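Blue-light-activated histidine kinase 2 (Erythrobacter litoralis HTCC2594, PDB 4R38) senses blue light through a flavin-binding LOV domain, the part present here, and is a histidine kinase involved in increased bacterial virulence upon exposure to light. Local coordinates at residues F63-K68 with E89-Y94; N103-G108 with G122-M127; I31-E36 with K116-V121. One frame throughout, in Å; residues are numbered along the deposited sequence.

Interaction 1 of 3, residues F63-K68 with E89-Y94; sequences FLQGEK and ETIYNY. With RBF (riboflavin), chain E.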
loop_
_atom_site.group_PDB
_atom_site.type_symbol
_atom_site.label_atom_id
_atom_site.label_comp_id
_atom_site.label_asym_id
_atom_site.label_seq_id
_atom_site.Cartn_x
_atom_site.Cartn_y
_atom_site.Cartn_z
ATOM N N PHE A 63 2.412 7.323 3.683
ATOM C CA PHE A 63 3.649 8.115 3.743
ATOM C C PHE A 63 4.318 8.154 2.352
ATOM O O PHE A 63 5.206 8.963 2.104
ATOM C CB PHE A 63 4.616 7.537 4.786
ATOM C CG PHE A 63 5.029 6.117 4.507
ATOM C CD1 PHE A 63 6.060 5.838 3.621
ATOM C CD2 PHE A 63 4.374 5.066 5.109
ATOM C CE1 PHE A 63 6.430 4.555 3.356
ATOM C CE2 PHE A 63 4.745 3.759 4.847
ATOM C CZ PHE A 63 5.772 3.508 3.958
ATOM N N LEU A 64 3.886 7.271 1.453
ATOM C CA LEU A 64 4.403 7.271 0.080
ATOM C C LEU A 64 3.758 8.320 -0.810
ATOM O O LEU A 64 4.242 8.598 -1.905
ATOM C CB LEU A 64 4.176 5.892 -0.560
ATOM C CG LEU A 64 5.002 4.721 -0.038
ATOM C CD1 LEU A 64 4.552 3.443 -0.743
ATOM C CD2 LEU A 64 6.493 5.009 -0.251
ATOM N N GLN A 65 2.661 8.904 -0.337
ATOM C CA GLN A 65 1.913 9.884 -1.120
ATOM C C GLN A 65 2.461 11.296 -0.925
ATOM O O GLN A 65 3.259 11.568 -0.022
ATOM C CB GLN A 65 0.423 9.841 -0.756
ATOM C CG GLN A 65 -0.244 8.545 -1.176
ATOM C CD GLN A 65 -1.568 8.267 -0.493
ATOM O OE1 GLN A 65 -2.205 9.161 0.110
ATOM N NE2 GLN A 65 -2.007 7.017 -0.596
ATOM N N GLY A 66 2.049 12.190 -1.804
ATOM C CA GLY A 66 2.464 13.573 -1.696
ATOM C C GLY A 66 1.618 14.533 -2.497
ATOM O O GLY A 66 0.469 14.249 -2.831
ATOM N N GLU A 67 2.232 15.663 -2.838
ATOM C CA GLU A 67 1.521 16.807 -3.347
ATOM C C GLU A 67 0.776 16.487 -4.651
ATOM O O GLU A 67 -0.318 17.002 -4.885
ATOM C CB GLU A 67 2.515 17.979 -3.527
ATOM C CG GLU A 67 3.160 18.482 -2.203
ATOM C CD GLU A 67 3.812 17.374 -1.335
ATOM O OE1 GLU A 67 4.371 16.387 -1.893
ATOM O OE2 GLU A 67 3.746 17.484 -0.086
ATOM N N LYS A 68 1.349 15.623 -5.482
ATOM C CA LYS A 68 0.756 15.305 -6.784
ATOM C C LYS A 68 -0.242 14.135 -6.761
ATOM O O LYS A 68 -0.900 13.849 -7.758
ATOM C CB LYS A 68 1.863 15.012 -7.802
ATOM C CG LYS A 68 2.806 16.186 -8.074
ATOM C CD LYS A 68 3.851 15.782 -9.111
ATOM C CE LYS A 68 4.811 16.918 -9.460
ATOM N NZ LYS A 68 5.816 16.474 -10.471
ATOM N N GLU A 89 -5.565 0.643 -8.561
ATOM C CA GLU A 89 -5.393 2.063 -8.876
ATOM C C GLU A 89 -3.929 2.343 -9.194
ATOM O O GLU A 89 -3.037 1.771 -8.569
ATOM C CB GLU A 89 -5.766 2.966 -7.684
ATOM C CG GLU A 89 -7.235 3.016 -7.315
ATOM C CD GLU A 89 -8.083 3.724 -8.352
ATOM O OE1 GLU A 89 -7.568 4.645 -9.035
ATOM O OE2 GLU A 89 -9.273 3.353 -8.477
ATOM N N THR A 90 -3.684 3.248 -10.141
ATOM C CA THR A 90 -2.345 3.779 -10.364
ATOM C C THR A 90 -2.230 5.147 -9.688
ATOM O O THR A 90 -2.950 6.073 -10.038
ATOM C CB THR A 90 -2.049 3.883 -11.855
ATOM O OG1 THR A 90 -2.222 2.587 -12.449
ATOM C CG2 THR A 90 -0.624 4.367 -12.097
ATOM N N ILE A 91 -1.316 5.258 -8.729
ATOM C CA ILE A 91 -1.252 6.415 -7.833
ATOM C C ILE A 91 0.183 6.971 -7.804
ATOM O O ILE A 91 1.158 6.224 -7.889
ATOM C CB ILE A 91 -1.736 6.001 -6.424
ATOM C CG1 ILE A 91 -1.995 7.217 -5.543
ATOM C CG2 ILE A 91 -0.754 4.993 -5.784
ATOM C CD1 ILE A 91 -2.686 6.876 -4.225
ATOM N N TYR A 92 0.321 8.283 -7.736
ATOM C CA TYR A 92 1.640 8.903 -7.677
ATOM C C TYR A 92 2.218 8.847 -6.271
ATOM O O TYR A 92 1.602 9.298 -5.306
ATOM C CB TYR A 92 1.575 10.352 -8.158
ATOM C CG TYR A 92 2.918 10.897 -8.616
ATOM C CD1 TYR A 92 3.399 10.617 -9.890
ATOM C CD2 TYR A 92 3.704 11.680 -7.777
ATOM C CE1 TYR A 92 4.619 11.117 -10.321
ATOM C CE2 TYR A 92 4.942 12.169 -8.198
ATOM C CZ TYR A 92 5.381 11.894 -9.471
ATOM O OH TYR A 92 6.600 12.379 -9.902
ATOM N N ASN A 93 3.414 8.296 -6.174
ATOM C CA ASN A 93 4.067 8.068 -4.901
ATOM C C ASN A 93 5.459 8.665 -4.993
ATOM O O ASN A 93 5.901 9.068 -6.077
ATOM C CB ASN A 93 4.195 6.581 -4.579
ATOM C CG ASN A 93 2.938 5.948 -3.916
ATOM O OD1 ASN A 93 2.954 4.757 -3.619
ATOM N ND2 ASN A 93 1.874 6.737 -3.689
ATOM N N TYR A 94 6.151 8.683 -3.858
ATOM C CA TYR A 94 7.462 9.284 -3.753
ATOM C C TYR A 94 8.362 8.333 -2.992
ATOM O O TYR A 94 7.982 7.810 -1.944
ATOM C CB TYR A 94 7.362 10.612 -2.984
ATOM C CG TYR A 94 6.523 11.666 -3.687
ATOM C CD1 TYR A 94 7.117 12.633 -4.478
ATOM C CD2 TYR A 94 5.131 11.666 -3.576
ATOM C CE1 TYR A 94 6.351 13.622 -5.129
ATOM C CE2 TYR A 94 4.356 12.628 -4.213
ATOM C CZ TYR A 94 4.976 13.607 -4.995
ATOM O OH TYR A 94 4.216 14.550 -5.633
HETATM N N1 RBF E . -1.047 3.810 -0.886
HETATM C C2 RBF E . -0.002 4.285 -1.614
HETATM O O2 RBF E . 0.052 5.467 -1.896
HETATM N N3 RBF E . 0.973 3.422 -2.029
HETATM C C4 RBF E . 0.988 2.121 -1.664
HETATM O O4 RBF E . 1.897 1.351 -2.053
HETATM C C4A RBF E . -0.050 1.608 -0.844
HETATM N N5 RBF E . -0.082 0.326 -0.398
HETATM C C5A RBF E . -1.084 -0.104 0.387
HETATM C C6 RBF E . -1.156 -1.447 0.854
HETATM C C7 RBF E . -2.187 -1.885 1.682
HETATM C C7M RBF E . -2.153 -3.371 2.119
HETATM C C8 RBF E . -3.197 -0.995 2.046
HETATM C C8M RBF E . -4.389 -1.365 2.930
HETATM C C9 RBF E . -3.156 0.296 1.597
HETATM C C9A RBF E . -2.114 0.784 0.755
HETATM N N10 RBF E . -2.099 2.110 0.356
HETATM C C10 RBF E . -1.066 2.545 -0.461
HETATM C "C1'" RBF E . -3.182 3.052 0.646
HETATM C "C2'" RBF E . -3.035 3.928 1.885
HETATM O "O2'" RBF E . -2.472 3.169 2.877
HETATM C "C3'" RBF E . -4.414 4.428 2.304
HETATM O "O3'" RBF E . -5.215 3.346 2.687
HETATM C "C4'" RBF E . -5.122 5.163 1.168
HETATM O "O4'" RBF E . -4.383 6.280 0.747
HETATM C "C5'" RBF E . -6.509 5.618 1.602
HETATM O "O5'" RBF E . -6.413 6.466 2.733
HETATM O O HOH W 1 7.755 8.946 0.355
#

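Interaction 2 of 3, residues N103-G108 with G122-M127; sequences NHLLMG and GIQVDM. With RBF (riboflavin), chain E.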
loop_
_atom_site.group_PDB
_atom_site.type_symbol
_atom_site.label_atom_id
_atom_site.label_comp_id
_atom_site.label_asym_id
_atom_site.label_seq_id
_atom_site.Cartn_x
_atom_site.Cartn_y
_atom_site.Cartn_z
ATOM N N ASN A 103 2.791 4.227 -9.114
ATOM C CA ASN A 103 2.683 2.963 -8.418
ATOM C C ASN A 103 1.350 2.362 -8.805
ATOM O O ASN A 103 0.298 2.934 -8.526
ATOM C CB ASN A 103 2.745 3.224 -6.912
ATOM C CG ASN A 103 2.695 1.950 -6.067
ATOM O OD1 ASN A 103 2.370 0.830 -6.538
ATOM N ND2 ASN A 103 3.031 2.102 -4.808
ATOM N N HIS A 104 1.400 1.226 -9.499
ATOM C CA HIS A 104 0.196 0.484 -9.828
ATOM C C HIS A 104 -0.042 -0.461 -8.675
ATOM O O HIS A 104 0.648 -1.459 -8.516
ATOM C CB HIS A 104 0.374 -0.288 -11.135
ATOM C CG HIS A 104 -0.884 -0.926 -11.640
ATOM N ND1 HIS A 104 -1.347 -0.749 -12.925
ATOM C CD2 HIS A 104 -1.761 -1.761 -11.034
ATOM C CE1 HIS A 104 -2.472 -1.425 -13.082
ATOM N NE2 HIS A 104 -2.743 -2.049 -11.951
ATOM N N LEU A 105 -1.028 -0.118 -7.863
ATOM C CA LEU A 105 -1.332 -0.838 -6.648
ATOM C C LEU A 105 -2.540 -1.744 -6.884
ATOM O O LEU A 105 -3.542 -1.322 -7.461
ATOM C CB LEU A 105 -1.637 0.190 -5.546
ATOM C CG LEU A 105 -2.078 -0.275 -4.163
ATOM C CD1 LEU A 105 -1.001 -1.037 -3.402
ATOM C CD2 LEU A 105 -2.516 0.956 -3.352
ATOM N N LEU A 106 -2.424 -2.995 -6.471
ATOM C CA LEU A 106 -3.540 -3.928 -6.456
ATOM C C LEU A 106 -3.658 -4.435 -5.046
ATOM O O LEU A 106 -2.711 -5.005 -4.517
ATOM C CB LEU A 106 -3.303 -5.136 -7.367
ATOM C CG LEU A 106 -3.163 -4.828 -8.837
ATOM C CD1 LEU A 106 -1.716 -4.522 -9.156
ATOM C CD2 LEU A 106 -3.641 -6.030 -9.632
ATOM N N MET A 107 -4.818 -4.276 -4.435
ATOM C CA MET A 107 -4.953 -4.762 -3.083
ATOM C C MET A 107 -6.358 -5.232 -2.796
ATOM O O MET A 107 -7.275 -5.060 -3.593
ATOM C CB MET A 107 -4.519 -3.668 -2.099
ATOM C CG MET A 107 -5.478 -2.534 -2.048
ATOM S SD MET A 107 -5.111 -1.293 -0.802
ATOM C CE MET A 107 -6.573 -0.261 -0.862
ATOM N N GLY A 108 -6.493 -5.898 -1.662
ATOM C CA GLY A 108 -7.760 -6.440 -1.246
ATOM C C GLY A 108 -7.611 -7.280 0.007
ATOM O O GLY A 108 -6.524 -7.400 0.571
ATOM N N GLY A 122 -1.556 -6.089 -0.450
ATOM C CA GLY A 122 -1.376 -5.280 -1.645
ATOM C C GLY A 122 -0.053 -5.608 -2.329
ATOM O O GLY A 122 0.934 -5.937 -1.663
ATOM N N ILE A 123 -0.042 -5.559 -3.658
ATOM C CA ILE A 123 1.219 -5.551 -4.384
ATOM C C ILE A 123 1.359 -4.221 -5.089
ATOM O O ILE A 123 0.356 -3.570 -5.427
ATOM C CB ILE A 123 1.353 -6.702 -5.401
ATOM C CG1 ILE A 123 0.242 -6.623 -6.444
ATOM C CG2 ILE A 123 1.357 -8.023 -4.657
ATOM C CD1 ILE A 123 0.421 -7.620 -7.562
ATOM N N GLN A 124 2.613 -3.798 -5.238
ATOM C CA GLN A 124 2.961 -2.553 -5.872
ATOM C C GLN A 124 3.857 -2.835 -7.050
ATOM O O GLN A 124 4.854 -3.552 -6.925
ATOM C CB GLN A 124 3.743 -1.668 -4.921
ATOM C CG GLN A 124 2.961 -1.232 -3.739
ATOM C CD GLN A 124 2.896 -2.233 -2.614
ATOM O OE1 GLN A 124 3.682 -3.176 -2.539
ATOM N NE2 GLN A 124 1.949 -2.015 -1.703
ATOM N N VAL A 125 3.504 -2.238 -8.177
ATOM C CA VAL A 125 4.301 -2.332 -9.388
ATOM C C VAL A 125 4.729 -0.929 -9.802
ATOM O O VAL A 125 3.895 -0.057 -10.057
ATOM C CB VAL A 125 3.500 -2.949 -10.542
ATOM C CG1 VAL A 125 4.376 -3.052 -11.799
ATOM C CG2 VAL A 125 2.960 -4.307 -10.150
ATOM N N ASP A 126 6.038 -0.723 -9.849
ATOM C CA ASP A 126 6.639 0.535 -10.268
ATOM C C ASP A 126 6.463 0.745 -11.775
ATOM O O ASP A 126 7.055 0.006 -12.575
ATOM C CB ASP A 126 8.123 0.472 -9.907
ATOM C CG ASP A 126 8.839 1.800 -10.038
ATOM O OD1 ASP A 126 8.342 2.729 -10.723
ATOM O OD2 ASP A 126 9.937 1.892 -9.449
ATOM N N MET A 127 5.666 1.750 -12.158
ATOM C CA MET A 127 5.422 2.054 -13.568
ATOM C C MET A 127 6.306 3.212 -14.051
ATOM O O MET A 127 6.160 3.676 -15.183
ATOM C CB MET A 127 3.951 2.408 -13.802
ATOM C CG MET A 127 2.963 1.324 -13.413
ATOM S SD MET A 127 3.183 -0.127 -14.437
ATOM C CE MET A 127 2.031 -1.321 -13.732
HETATM N N1 RBF E . -1.047 3.810 -0.886
HETATM C C2 RBF E . -0.002 4.285 -1.614
HETATM O O2 RBF E . 0.052 5.467 -1.896
HETATM N N3 RBF E . 0.973 3.422 -2.029
HETATM C C4 RBF E . 0.988 2.121 -1.664
HETATM O O4 RBF E . 1.897 1.351 -2.053
HETATM C C4A RBF E . -0.050 1.608 -0.844
HETATM N N5 RBF E . -0.082 0.326 -0.398
HETATM C C5A RBF E . -1.084 -0.104 0.387
HETATM C C6 RBF E . -1.156 -1.447 0.854
HETATM C C7 RBF E . -2.187 -1.885 1.682
HETATM C C7M RBF E . -2.153 -3.371 2.119
HETATM C C8 RBF E . -3.197 -0.995 2.046
HETATM C C8M RBF E . -4.389 -1.365 2.930
HETATM C C9 RBF E . -3.156 0.296 1.597
HETATM C C9A RBF E . -2.114 0.784 0.755
HETATM N N10 RBF E . -2.099 2.110 0.356
HETATM C C10 RBF E . -1.066 2.545 -0.461
HETATM C "C1'" RBF E . -3.182 3.052 0.646
HETATM C "C2'" RBF E . -3.035 3.928 1.885
HETATM O "O2'" RBF E . -2.472 3.169 2.877
HETATM C "C3'" RBF E . -4.414 4.428 2.304
HETATM O "O3'" RBF E . -5.215 3.346 2.687
HETATM C "C4'" RBF E . -5.122 5.163 1.168
HETATM O "O4'" RBF E . -4.383 6.280 0.747
HETATM C "C5'" RBF E . -6.509 5.618 1.602
HETATM O "O5'" RBF E . -6.413 6.466 2.733
#

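Interaction 3 of 3, residues I31-E36 with K116-V121; sequences ISQDDE and KCRYFV. With RBF (riboflavin), chain E.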
loop_
_atom_site.group_PDB
_atom_site.type_symbol
_atom_site.label_atom_id
_atom_site.label_comp_id
_atom_site.label_asym_id
_atom_site.label_seq_id
_atom_site.Cartn_x
_atom_site.Cartn_y
_atom_site.Cartn_z
ATOM N N ILE A 31 -6.027 -3.768 9.003
ATOM C CA ILE A 31 -6.971 -2.661 8.843
ATOM C C ILE A 31 -7.983 -2.565 9.979
ATOM O O ILE A 31 -8.848 -1.687 9.964
ATOM C CB ILE A 31 -7.700 -2.679 7.463
ATOM C CG1 ILE A 31 -8.604 -3.893 7.309
ATOM C CG2 ILE A 31 -6.660 -2.581 6.320
ATOM C CD1 ILE A 31 -9.636 -3.746 6.221
ATOM N N SER A 32 -7.859 -3.429 10.968
ATOM C CA SER A 32 -8.705 -3.318 12.140
ATOM C C SER A 32 -8.021 -2.402 13.160
ATOM O O SER A 32 -8.672 -1.902 14.067
ATOM C CB SER A 32 -8.982 -4.704 12.740
ATOM O OG SER A 32 -7.893 -5.118 13.538
ATOM N N GLN A 33 -6.708 -2.205 13.027
ATOM C CA GLN A 33 -5.975 -1.312 13.938
ATOM C C GLN A 33 -6.066 0.140 13.512
ATOM O O GLN A 33 -6.194 0.452 12.333
ATOM C CB GLN A 33 -4.494 -1.679 14.026
ATOM C CG GLN A 33 -4.221 -2.973 14.782
ATOM C CD GLN A 33 -2.739 -3.228 14.960
ATOM O OE1 GLN A 33 -2.016 -2.389 15.489
ATOM N NE2 GLN A 33 -2.279 -4.390 14.515
ATOM N N ASP A 34 -5.964 1.045 14.480
ATOM C CA ASP A 34 -6.039 2.450 14.182
ATOM C C ASP A 34 -5.062 2.879 13.075
ATOM O O ASP A 34 -3.857 2.680 13.173
ATOM C CB ASP A 34 -5.774 3.247 15.445
ATOM C CG ASP A 34 -5.972 4.716 15.234
ATOM O OD1 ASP A 34 -7.128 5.177 15.338
ATOM O OD2 ASP A 34 -4.974 5.401 14.939
ATOM N N ASP A 35 -5.630 3.472 12.033
ATOM C CA ASP A 35 -4.896 4.023 10.886
ATOM C C ASP A 35 -4.301 2.953 9.971
ATOM O O ASP A 35 -3.419 3.257 9.170
ATOM C CB ASP A 35 -3.808 5.015 11.299
ATOM C CG ASP A 35 -3.537 6.085 10.203
ATOM O OD1 ASP A 35 -4.465 6.381 9.420
ATOM O OD2 ASP A 35 -2.405 6.614 10.114
ATOM N N GLU A 36 -4.791 1.723 10.090
ATOM C CA GLU A 36 -4.465 0.649 9.135
ATOM C C GLU A 36 -2.961 0.505 8.881
ATOM O O GLU A 36 -2.500 0.646 7.734
ATOM C CB GLU A 36 -5.143 0.938 7.800
ATOM C CG GLU A 36 -6.632 1.054 7.875
ATOM C CD GLU A 36 -7.076 2.446 8.244
ATOM O OE1 GLU A 36 -6.524 3.436 7.676
ATOM O OE2 GLU A 36 -7.971 2.556 9.111
ATOM N N LYS A 116 -14.820 -10.617 9.545
ATOM C CA LYS A 116 -14.286 -9.459 10.267
ATOM C C LYS A 116 -13.315 -8.636 9.409
ATOM O O LYS A 116 -12.985 -7.503 9.766
ATOM C CB LYS A 116 -13.593 -9.906 11.562
ATOM C CG LYS A 116 -14.533 -10.568 12.583
ATOM C CD LYS A 116 -15.672 -9.636 12.986
ATOM C CE LYS A 116 -16.557 -10.226 14.077
ATOM N NZ LYS A 116 -17.725 -9.335 14.366
ATOM N N CYS A 117 -12.871 -9.221 8.295
ATOM C CA CYS A 117 -11.956 -8.573 7.336
ATOM C C CYS A 117 -10.832 -7.754 7.969
ATOM O O CYS A 117 -10.752 -6.534 7.818
ATOM C CB CYS A 117 -12.742 -7.711 6.368
ATOM S SG CYS A 117 -11.711 -6.959 5.070
ATOM N N ARG A 118 -9.935 -8.446 8.647
ATOM C CA ARG A 118 -8.918 -7.792 9.445
ATOM C C ARG A 118 -7.689 -7.372 8.653
ATOM O O ARG A 118 -7.069 -6.381 8.960
ATOM C CB ARG A 118 -8.500 -8.744 10.562
ATOM C CG ARG A 118 -7.323 -8.273 11.355
ATOM C CD ARG A 118 -7.185 -9.069 12.642
ATOM N NE ARG A 118 -6.351 -8.279 13.514
ATOM C CZ ARG A 118 -6.733 -7.731 14.661
ATOM N NH1 ARG A 118 -7.936 -7.979 15.192
ATOM N NH2 ARG A 118 -5.855 -6.996 15.314
ATOM N N TYR A 119 -7.313 -8.171 7.663
ATOM C CA TYR A 119 -6.069 -7.937 6.953
ATOM C C TYR A 119 -6.290 -7.639 5.480
ATOM O O TYR A 119 -7.154 -8.231 4.831
ATOM C CB TYR A 119 -5.177 -9.175 7.057
ATOM C CG TYR A 119 -4.808 -9.569 8.478
ATOM C CD1 TYR A 119 -3.778 -8.914 9.162
ATOM C CD2 TYR A 119 -5.508 -10.560 9.137
ATOM C CE1 TYR A 119 -3.439 -9.300 10.465
ATOM C CE2 TYR A 119 -5.178 -10.944 10.415
ATOM C CZ TYR A 119 -4.158 -10.295 11.086
ATOM O OH TYR A 119 -3.848 -10.689 12.377
ATOM N N PHE A 120 -5.453 -6.756 4.965
ATOM C CA PHE A 120 -5.470 -6.402 3.551
ATOM C C PHE A 120 -4.079 -6.685 3.051
ATOM O O PHE A 120 -3.103 -6.423 3.743
ATOM C CB PHE A 120 -5.814 -4.929 3.360
ATOM C CG PHE A 120 -7.153 -4.684 2.703
ATOM C CD1 PHE A 120 -7.236 -3.976 1.520
ATOM C CD2 PHE A 120 -8.318 -5.147 3.281
ATOM C CE1 PHE A 120 -8.457 -3.763 0.915
ATOM C CE2 PHE A 120 -9.548 -4.933 2.666
ATOM C CZ PHE A 120 -9.608 -4.235 1.500
ATOM N N VAL A 121 -3.997 -7.212 1.835
ATOM C CA VAL A 121 -2.730 -7.421 1.167
ATOM C C VAL A 121 -2.732 -6.605 -0.099
ATOM O O VAL A 121 -3.782 -6.421 -0.727
ATOM C CB VAL A 121 -2.492 -8.937 0.809
ATOM C CG1 VAL A 121 -3.572 -9.478 -0.124
ATOM C CG2 VAL A 121 -1.107 -9.148 0.187
HETATM N N1 RBF E . -1.047 3.810 -0.886
HETATM C C2 RBF E . -0.002 4.285 -1.614
HETATM O O2 RBF E . 0.052 5.467 -1.896
HETATM N N3 RBF E . 0.973 3.422 -2.029
HETATM C C4 RBF E . 0.988 2.121 -1.664
HETATM O O4 RBF E . 1.897 1.351 -2.053
HETATM C C4A RBF E . -0.050 1.608 -0.844
HETATM N N5 RBF E . -0.082 0.326 -0.398
HETATM C C5A RBF E . -1.084 -0.104 0.387
HETATM C C6 RBF E . -1.156 -1.447 0.854
HETATM C C7 RBF E . -2.187 -1.885 1.682
HETATM C C7M RBF E . -2.153 -3.371 2.119
HETATM C C8 RBF E . -3.197 -0.995 2.046
HETATM C C8M RBF E . -4.389 -1.365 2.930
HETATM C C9 RBF E . -3.156 0.296 1.597
HETATM C C9A RBF E . -2.114 0.784 0.755
HETATM N N10 RBF E . -2.099 2.110 0.356
HETATM C C10 RBF E . -1.066 2.545 -0.461
HETATM C "C1'" RBF E . -3.182 3.052 0.646
HETATM C "C2'" RBF E . -3.035 3.928 1.885
HETATM O "O2'" RBF E . -2.472 3.169 2.877
HETATM C "C3'" RBF E . -4.414 4.428 2.304
HETATM O "O3'" RBF E . -5.215 3.346 2.687
HETATM C "C4'" RBF E . -5.122 5.163 1.168
HETATM O "O4'" RBF E . -4.383 6.280 0.747
HETATM C "C5'" RBF E . -6.509 5.618 1.602
HETATM O "O5'" RBF E . -6.413 6.466 2.733
#

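Interaction 1 of 3, residues F63-K68 with E89-Y94
Tyr94 N donates to Leu64 O at 2.7 Å, in the carbonyl plane, and the same oxygen takes a CA-H contact from Asn93 CA; this is one of two hydrogen bonds joining segment 63-68 to strand 89-94. At the other end of Tyr94, OH accepts from Lys68 N at 3.1 Å, which ties the Lys68 backbone to the tyrosine hydroxyl. One water bridges Phe63 O and Tyr94 O, donating to both.

Packing fills the interval. Gly66 CA lies 3.3 Å from Tyr94 CE2, obliquely to the ring. Lys68, extended beyond CG, runs side by side with Tyr92, its CB 3.8 Å from Tyr92 CD2, while Leu64 CB and CD1 rest against Asn93 OD1.

Polar ends turn to riboflavin. Asn93 makes a two-point match with the pyrimidine edge: its OD1 accepts from RBF N3 at 2.9 Å and its ND2 gives to RBF O2. Gln65 NE2 reaches RBF O2 and, nearly straight at 174°, RBF O4' at 2.8 Å. O2 is thus gripped by two amides. Amide recognition of the isoalloxazine polar edge is characteristic of the LOV flavin pocket within the PAS fold.

Interaction 2 of 3, residues N103-G108 with G122-M127
The antiparallel hairpin pair 103-108 and 122-127 belongs to the PAS-fold sheet on which a LOV domain lays its flavin, and Leu105 meets Gln124 across it as a non-hydrogen-bonded pair. The strand axes are 4.6 Å apart at closest approach. Two hydrogen-bonded pairs, His104 with Val125 and Leu106 with Ile123, supply four backbone bonds.

Asn103, Leu105, Met107 and Gln124 carry the face toward riboflavin. Leu105 CD1 comes 3.4 Å from RBF N5, while CD2 lies by C4A and C10; CG anti to the backbone N (chi1 176°) starts the branch on this course. Met107 SD meets the dimethylbenzene part, 3.4 Å from RBF C8. Its partner Gly122 brings CA to 3.6 Å from Met107 CB.

The two amides cross with planes 68° apart, and Asn103 OD1 lies 3.3 Å from Gln124 CB; this oxygen is buried with no polar partner. Asn103 ND2 has its stronger partner in Asn93 OD1 and only a weak bond to RBF O4. In Gln124 the bend at chi2 (82°) turns CD toward the flavin; NE2 beyond it makes weak bonds to RBF O4 and N5, while Ser25 holds OE1 and Thr27 bonds NE2. The Gln124 side chain also lies about 5 Å from that of Cys61, the cysteine that forms the flavin adduct, not attached here.

On the other face, His104 NE2 is bonded to Glu88, and Leu106 CD1 packs on Ile123 CG1 at 4.0 Å.

Interaction 3 of 3, residues I31-E36 with K116-V121
The Arg118 guanidinium carries Ser32 OG over the centre of one face, 3.1 Å above its plane, at the place where a loop of the PAS fold meets the start of strand 119-128. The angles to Arg118 NH1 and NH2 are poor for hydrogen bonds, and both groups instead share Asp30, one through each oxygen: Ser32 OG is bonded to its OD1, and Arg118 NH2 forms a salt bridge with OD2.

The Tyr119 ring receives Arg118 CG on one face, offset toward the rim. At the Phe120 ring, Cys117 SG lies in plane at the edge, while Ile31 CD1 approaches obliquely, 3.5 Å from Phe120 CD2. RBF C8M also comes obliquely to this ring, 4.1 Å from Phe120 CD1, so the residue joins the loop packing to the flavin pocket.

Beyond Ser32 the loop turns back in a type II beta turn from Gln33 to Glu36. Cys117 is tied by its disulfide to Cys84. Ile31 CG1 sits between the backbone N and the carbonyl carbon (chi1 65°), 3.4 Å from both Cys117 O and Arg118 O. The backbone is joined by Ile31 N donating to Arg118 O at 2.8 Å, with an N-H...O angle of 134°.

Overall arrangement
All three interactions reach the same antiparallel PAS sheet and touch riboflavin: interactions 1 and 2 meet its polar end, interaction 2 also the rings, and interaction 3 the methyl end. Interactions 1 and 2 are partly buried and sit side by side, since strands 87-94 and 100-109 are neighbours linked by backbone hydrogen bonds; interaction 1 supplies strong amide bonds, interaction 2 largely apolar contacts with weak polar ones. Interaction 3 is a surface contact whose chemistry is one backbone bond, charged groups around Asp30 and a small apolar patch. Its centre lies about 18 Å from that of interaction 2, but the two touch through the pairing of strands 100-109 and 119-128. Interactions 1 and 3 do not touch.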